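Local coordinates for saframycin Mx1 synthetase B (Legionella pneumophila subsp. pneumophila, PDB 3KXW), which belongs to the AMP-binding enzyme family of the ANL clan, is also named a fatty acid AMP ligase, and binds 5'-O-[(S)-(dodecanoyloxy)(hydroxy)phosphoryl]adenosine, at residues A[95-100]-A[216-221]. Numbering follows the deposited sequence.
Sequences IYPPAQ and PPHHDM. With 1ZZ (5'-O-[(S)-(dodecanoyloxy)(hydroxy)phosphoryl]adenosine), chain B.
Beside the 1ZZ pocket, Y96 meets H218 and P216 in the loop that leads into the ligand-binding residues H219, D220 and M221. Each of Y96 and H218 sets a carbon over the other's ring. CB of H218 stands over the Y96 ring, shifted toward its rim and nearest CE2 at 3.6 Å, while CA of Y96 sits above the centre of the H218 imidazole, 4.0 Å from its centroid. The two ring planes are inclined at 32°, which makes an oblique aromatic pair. A chi1 of -66° sets CG of Y96 anti to its own carbonyl carbon, beside the backbone N; at the far end of the ring, OH of Y96 lies 3.6 Å from CB of P216. P216 opens a type I turn ending at H219, and this reversal presents P216 and H218 to the same tyrosine. H219, in turn, is the N-cap residue of helix 220-233 and reaches the ligand through NE2, which gives a weak hydrogen bond to O4 of 1ZZ (2.9 Å, N-H...O 121°). SE of M221 lies 3.9 Å from C6 of 1ZZ. One short segment thus bears both sets of contacts, P216 and H218 on the tyrosine, H219 to M221 on 1ZZ. I95 ends strand 91-95, an outer strand of its sheet, and packs on strand 67-71 and helix 101-114; Y96 also touches L103 of that helix and Q534, while P216 rests on Y530 of helix 515-533. The contact thereby joins the exit of strand 91-95 to the start of helix 220-233.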
ATOM      1  N   ILE A  95      -9.155   0.261   9.607  1.00 17.63           N
ATOM      2  CA  ILE A  95      -8.240   1.341   9.972  1.00 19.89           C
ATOM      3  C   ILE A  95      -7.056   0.811  10.787  1.00 21.07           C
ATOM      4  O   ILE A  95      -7.193  -0.160  11.526  1.00 20.73           O
ATOM      5  CB  ILE A  95      -8.943   2.461  10.795  1.00 19.04           C
ATOM      6  CG1 ILE A  95      -9.378   1.939  12.167  1.00 20.87           C
ATOM      7  CG2 ILE A  95     -10.119   3.032  10.041  1.00 20.40           C
ATOM      8  CD1 ILE A  95      -9.907   3.046  13.135  1.00 21.84           C
ATOM      9  N   TYR A  96      -5.901   1.455  10.631  1.00 23.78           N
ATOM     10  CA  TYR A  96      -4.731   1.226  11.483  1.00 24.78           C
ATOM     11  C   TYR A  96      -5.088   1.547  12.922  1.00 23.57           C
ATOM     12  O   TYR A  96      -5.745   2.547  13.181  1.00 24.33           O
ATOM     13  CB  TYR A  96      -3.593   2.181  11.088  1.00 26.45           C
ATOM     14  CG  TYR A  96      -2.986   1.973   9.720  1.00 27.65           C
ATOM     15  CD1 TYR A  96      -1.876   1.129   9.546  1.00 31.73           C
ATOM     16  CD2 TYR A  96      -3.480   2.650   8.600  1.00 31.74           C
ATOM     17  CE1 TYR A  96      -1.296   0.940   8.284  1.00 28.70           C
ATOM     18  CE2 TYR A  96      -2.905   2.460   7.333  1.00 31.57           C
ATOM     19  CZ  TYR A  96      -1.816   1.605   7.189  1.00 31.14           C
ATOM     20  OH  TYR A  96      -1.262   1.414   5.940  1.00 32.18           O
ATOM     21  N   PRO A  97      -4.649   0.718  13.873  1.00 21.98           N
ATOM     22  CA  PRO A  97      -4.852   1.090  15.276  1.00 24.96           C
ATOM     23  C   PRO A  97      -4.247   2.478  15.538  1.00 26.28           C
ATOM     24  O   PRO A  97      -3.132   2.747  15.076  1.00 27.79           O
ATOM     25  CB  PRO A  97      -4.109  -0.020  16.033  1.00 25.17           C
ATOM     26  CG  PRO A  97      -4.259  -1.202  15.141  1.00 24.09           C
ATOM     27  CD  PRO A  97      -4.139  -0.658  13.732  1.00 24.36           C
ATOM     28  N   PRO A  98      -4.994   3.360  16.230  1.00 26.15           N
ATOM     29  CA  PRO A  98      -4.619   4.775  16.406  1.00 25.02           C
ATOM     30  C   PRO A  98      -3.588   4.935  17.521  1.00 27.76           C
ATOM     31  O   PRO A  98      -3.866   5.552  18.555  1.00 27.08           O
ATOM     32  CB  PRO A  98      -5.946   5.446  16.779  1.00 26.84           C
ATOM     33  CG  PRO A  98      -6.759   4.357  17.438  1.00 27.09           C
ATOM     34  CD  PRO A  98      -6.294   3.033  16.846  1.00 25.99           C
ATOM     35  N   ALA A  99      -2.406   4.373  17.294  1.00 26.23           N
ATOM     36  CA  ALA A  99      -1.394   4.249  18.342  1.00 30.60           C
ATOM     37  C   ALA A  99      -0.706   5.568  18.676  1.00 30.46           C
ATOM     38  O   ALA A  99      -0.159   5.733  19.764  1.00 29.94           O
ATOM     39  CB  ALA A  99      -0.366   3.196  17.962  1.00 29.14           C
ATOM     40  N   GLN A 100      -0.734   6.508  17.743  1.00 30.03           N
ATOM     41  CA  GLN A 100      -0.094   7.798  17.973  1.00 29.21           C
ATOM     42  C   GLN A 100      -0.969   8.934  17.466  1.00 29.21           C
ATOM     43  O   GLN A 100      -2.051   8.721  16.902  1.00 25.43           O
ATOM     44  CB  GLN A 100       1.312   7.860  17.340  1.00 27.57           C
ATOM     45  CG  GLN A 100       2.327   6.802  17.839  1.00 29.52           C
ATOM     46  CD  GLN A 100       2.811   7.044  19.260  1.00 29.73           C
ATOM     47  OE1 GLN A 100       2.707   8.149  19.784  1.00 32.81           O
ATOM     48  NE2 GLN A 100       3.339   6.003  19.894  1.00 32.92           N
ATOM     49  N   PRO A 216       0.930  -3.872   4.397  1.00 16.06           N
ATOM     50  CA  PRO A 216      -0.151  -3.382   5.258  1.00 18.26           C
ATOM     51  C   PRO A 216      -1.513  -3.879   4.736  1.00 16.31           C
ATOM     52  O   PRO A 216      -1.827  -3.607   3.582  1.00 16.50           O
ATOM     53  CB  PRO A 216      -0.087  -1.854   5.090  1.00 19.64           C
ATOM     54  CG  PRO A 216       1.285  -1.554   4.582  1.00 19.99           C
ATOM     55  CD  PRO A 216       1.855  -2.815   3.952  1.00 15.98           C
ATOM     56  N   PRO A 217      -2.301  -4.575   5.566  1.00 17.35           N
ATOM     57  CA  PRO A 217      -3.635  -4.997   5.122  1.00 18.10           C
ATOM     58  C   PRO A 217      -4.607  -3.803   5.081  1.00 20.99           C
ATOM     59  O   PRO A 217      -5.746  -3.985   4.676  1.00 24.36           O
ATOM     60  CB  PRO A 217      -4.092  -6.000   6.203  1.00 19.71           C
ATOM     61  CG  PRO A 217      -3.138  -5.902   7.322  1.00 19.57           C
ATOM     62  CD  PRO A 217      -2.009  -4.959   6.956  1.00 18.14           C
ATOM     63  N   HIS A 218      -4.164  -2.617   5.500  1.00 20.22           N
ATOM     64  CA  HIS A 218      -5.020  -1.419   5.481  1.00 26.04           C
ATOM     65  C   HIS A 218      -4.789  -0.521   4.241  1.00 27.00           C
ATOM     66  O   HIS A 218      -5.298   0.609   4.149  1.00 26.87           O
ATOM     67  CB  HIS A 218      -4.807  -0.591   6.742  1.00 25.73           C
ATOM     68  CG  HIS A 218      -4.738  -1.399   8.011  1.00 23.25           C
ATOM     69  ND1 HIS A 218      -5.838  -1.628   8.811  1.00 25.29           N
ATOM     70  CD2 HIS A 218      -3.694  -2.001   8.629  1.00 22.83           C
ATOM     71  CE1 HIS A 218      -5.474  -2.329   9.872  1.00 20.94           C
ATOM     72  NE2 HIS A 218      -4.179  -2.573   9.784  1.00 23.60           N
ATOM     73  N   HIS A 219      -3.978  -1.021   3.316  1.00 27.04           N
ATOM     74  CA  HIS A 219      -3.758  -0.383   2.017  1.00 25.98           C
ATOM     75  C   HIS A 219      -4.283  -1.390   0.967  1.00 22.79           C
ATOM     76  O   HIS A 219      -4.239  -2.595   1.189  1.00 19.24           O
ATOM     77  CB  HIS A 219      -2.260  -0.117   1.850  1.00 28.39           C
ATOM     78  CG  HIS A 219      -1.872   0.417   0.505  1.00 28.73           C
ATOM     79  ND1 HIS A 219      -1.453  -0.399  -0.527  1.00 28.04           N
ATOM     80  CD2 HIS A 219      -1.833   1.683   0.026  1.00 31.84           C
ATOM     81  CE1 HIS A 219      -1.165   0.344  -1.581  1.00 30.18           C
ATOM     82  NE2 HIS A 219      -1.391   1.611  -1.273  1.00 31.15           N
ATOM     83  N   ASP A 220      -4.815  -0.895  -0.144  1.00 24.83           N
ATOM     84  CA  ASP A 220      -5.357  -1.757  -1.193  1.00 21.44           C
ATOM     85  C   ASP A 220      -4.476  -2.953  -1.622  1.00 18.96           C
ATOM     86  O   ASP A 220      -4.969  -4.061  -1.709  1.00 17.07           O
ATOM     87  CB  ASP A 220      -5.791  -0.942  -2.418  1.00 23.29           C
ATOM     88  CG  ASP A 220      -4.688  -0.064  -2.964  1.00 25.96           C
ATOM     89  OD1 ASP A 220      -3.510  -0.266  -2.571  1.00 29.69           O
ATOM     90  OD2 ASP A 220      -5.005   0.819  -3.804  1.00 26.24           O
HETATM   91  N   MSE A 221      -3.195  -2.741  -1.881  1.00 18.36           N
HETATM   92  CA  MSE A 221      -2.349  -3.833  -2.360  1.00 17.39           C
HETATM   93  C   MSE A 221      -2.284  -5.043  -1.416  1.00 15.37           C
HETATM   94  O   MSE A 221      -2.474  -6.190  -1.829  1.00 15.00           O
HETATM   95  CB  MSE A 221      -0.939  -3.306  -2.642  1.00 20.74           C
HETATM   96  CG  MSE A 221      -0.223  -4.074  -3.700  1.00 17.92           C
HETATM   97 SE   MSE A 221       1.231  -3.020  -4.577  1.00 31.47          SE
HETATM   98  CE  MSE A 221       2.220  -2.610  -2.962  1.00 14.02           C
TER
HETATM   99  P   1ZZ B 589      -3.275   3.817  -3.795  1.00 27.29           P
HETATM  100  C1  1ZZ B 589      -1.167 -10.516  -5.829  1.00 19.84           C
HETATM  101  N1  1ZZ B 589       1.341   4.489  -8.217  1.00 20.73           N
HETATM  102  O1  1ZZ B 589      -0.841   1.941  -4.877  1.00 26.48           O
HETATM  103  C2  1ZZ B 589      -0.636  -9.077  -5.831  1.00 15.74           C
HETATM  104  N2  1ZZ B 589       1.530   2.399  -8.987  1.00 16.13           N
HETATM  105  O2  1ZZ B 589      -3.084   2.229  -4.251  1.00 30.34           O
HETATM  106  C3  1ZZ B 589      -1.264  -8.232  -6.947  1.00 16.89           C
HETATM  107  N3  1ZZ B 589       3.284   5.558  -9.616  1.00 19.79           N
HETATM  108  O3  1ZZ B 589      -4.648   4.211  -4.033  1.00 24.51           O
HETATM  109  C4  1ZZ B 589      -1.071  -6.734  -6.672  1.00 16.04           C
HETATM  110  N4  1ZZ B 589       4.379   3.915 -10.997  1.00 18.51           N
HETATM  111  O4  1ZZ B 589      -2.910   3.931  -2.226  1.00 35.96           O
HETATM  112  C5  1ZZ B 589      -1.265  -5.865  -7.926  1.00 16.60           C
HETATM  113  N5  1ZZ B 589       3.736   1.676 -11.180  1.00 15.58           N
HETATM  114  O5  1ZZ B 589      -2.220   4.813  -4.617  1.00 25.13           O
HETATM  115  C6  1ZZ B 589      -0.925  -4.413  -7.562  1.00 17.21           C
HETATM  116  O6  1ZZ B 589       0.048   5.297  -6.259  1.00 23.97           O
HETATM  117  C7  1ZZ B 589      -0.859  -3.284  -8.620  1.00 15.61           C
HETATM  118  O7  1ZZ B 589       0.093   7.557  -8.093  1.00 23.57           O
HETATM  119  C8  1ZZ B 589      -0.374  -1.882  -8.203  1.00 15.64           C
HETATM  120  O8  1ZZ B 589      -2.286   6.880  -8.217  1.00 20.22           O
HETATM  121  C9  1ZZ B 589      -1.546  -1.109  -7.577  1.00 17.50           C
HETATM  122  C10 1ZZ B 589      -1.127  -0.060  -6.520  1.00 18.02           C
HETATM  123  C11 1ZZ B 589      -2.409   0.429  -5.788  1.00 20.47           C
HETATM  124  C12 1ZZ B 589      -2.170   1.865  -5.284  1.00 25.25           C
HETATM  125  C13 1ZZ B 589      -2.160   4.806  -6.026  1.00 26.53           C
HETATM  126  C14 1ZZ B 589      -1.176   5.697  -6.465  1.00 23.64           C
HETATM  127  C15 1ZZ B 589      -1.280   6.027  -7.998  1.00 20.57           C
HETATM  128  C16 1ZZ B 589      -0.084   6.482  -8.327  1.00 24.15           C
HETATM  129  C17 1ZZ B 589       0.756   5.575  -7.567  1.00 22.07           C
HETATM  130  C18 1ZZ B 589       0.847   3.122  -8.183  1.00 19.13           C
HETATM  131  C19 1ZZ B 589       2.576   3.285  -9.583  1.00 18.63           C
HETATM  132  C20 1ZZ B 589       2.418   4.505  -9.161  1.00 18.59           C
HETATM  133  C21 1ZZ B 589       4.250   5.283 -10.458  1.00 18.74           C
HETATM  134  C22 1ZZ B 589       3.640   3.002 -10.623  1.00 17.34           C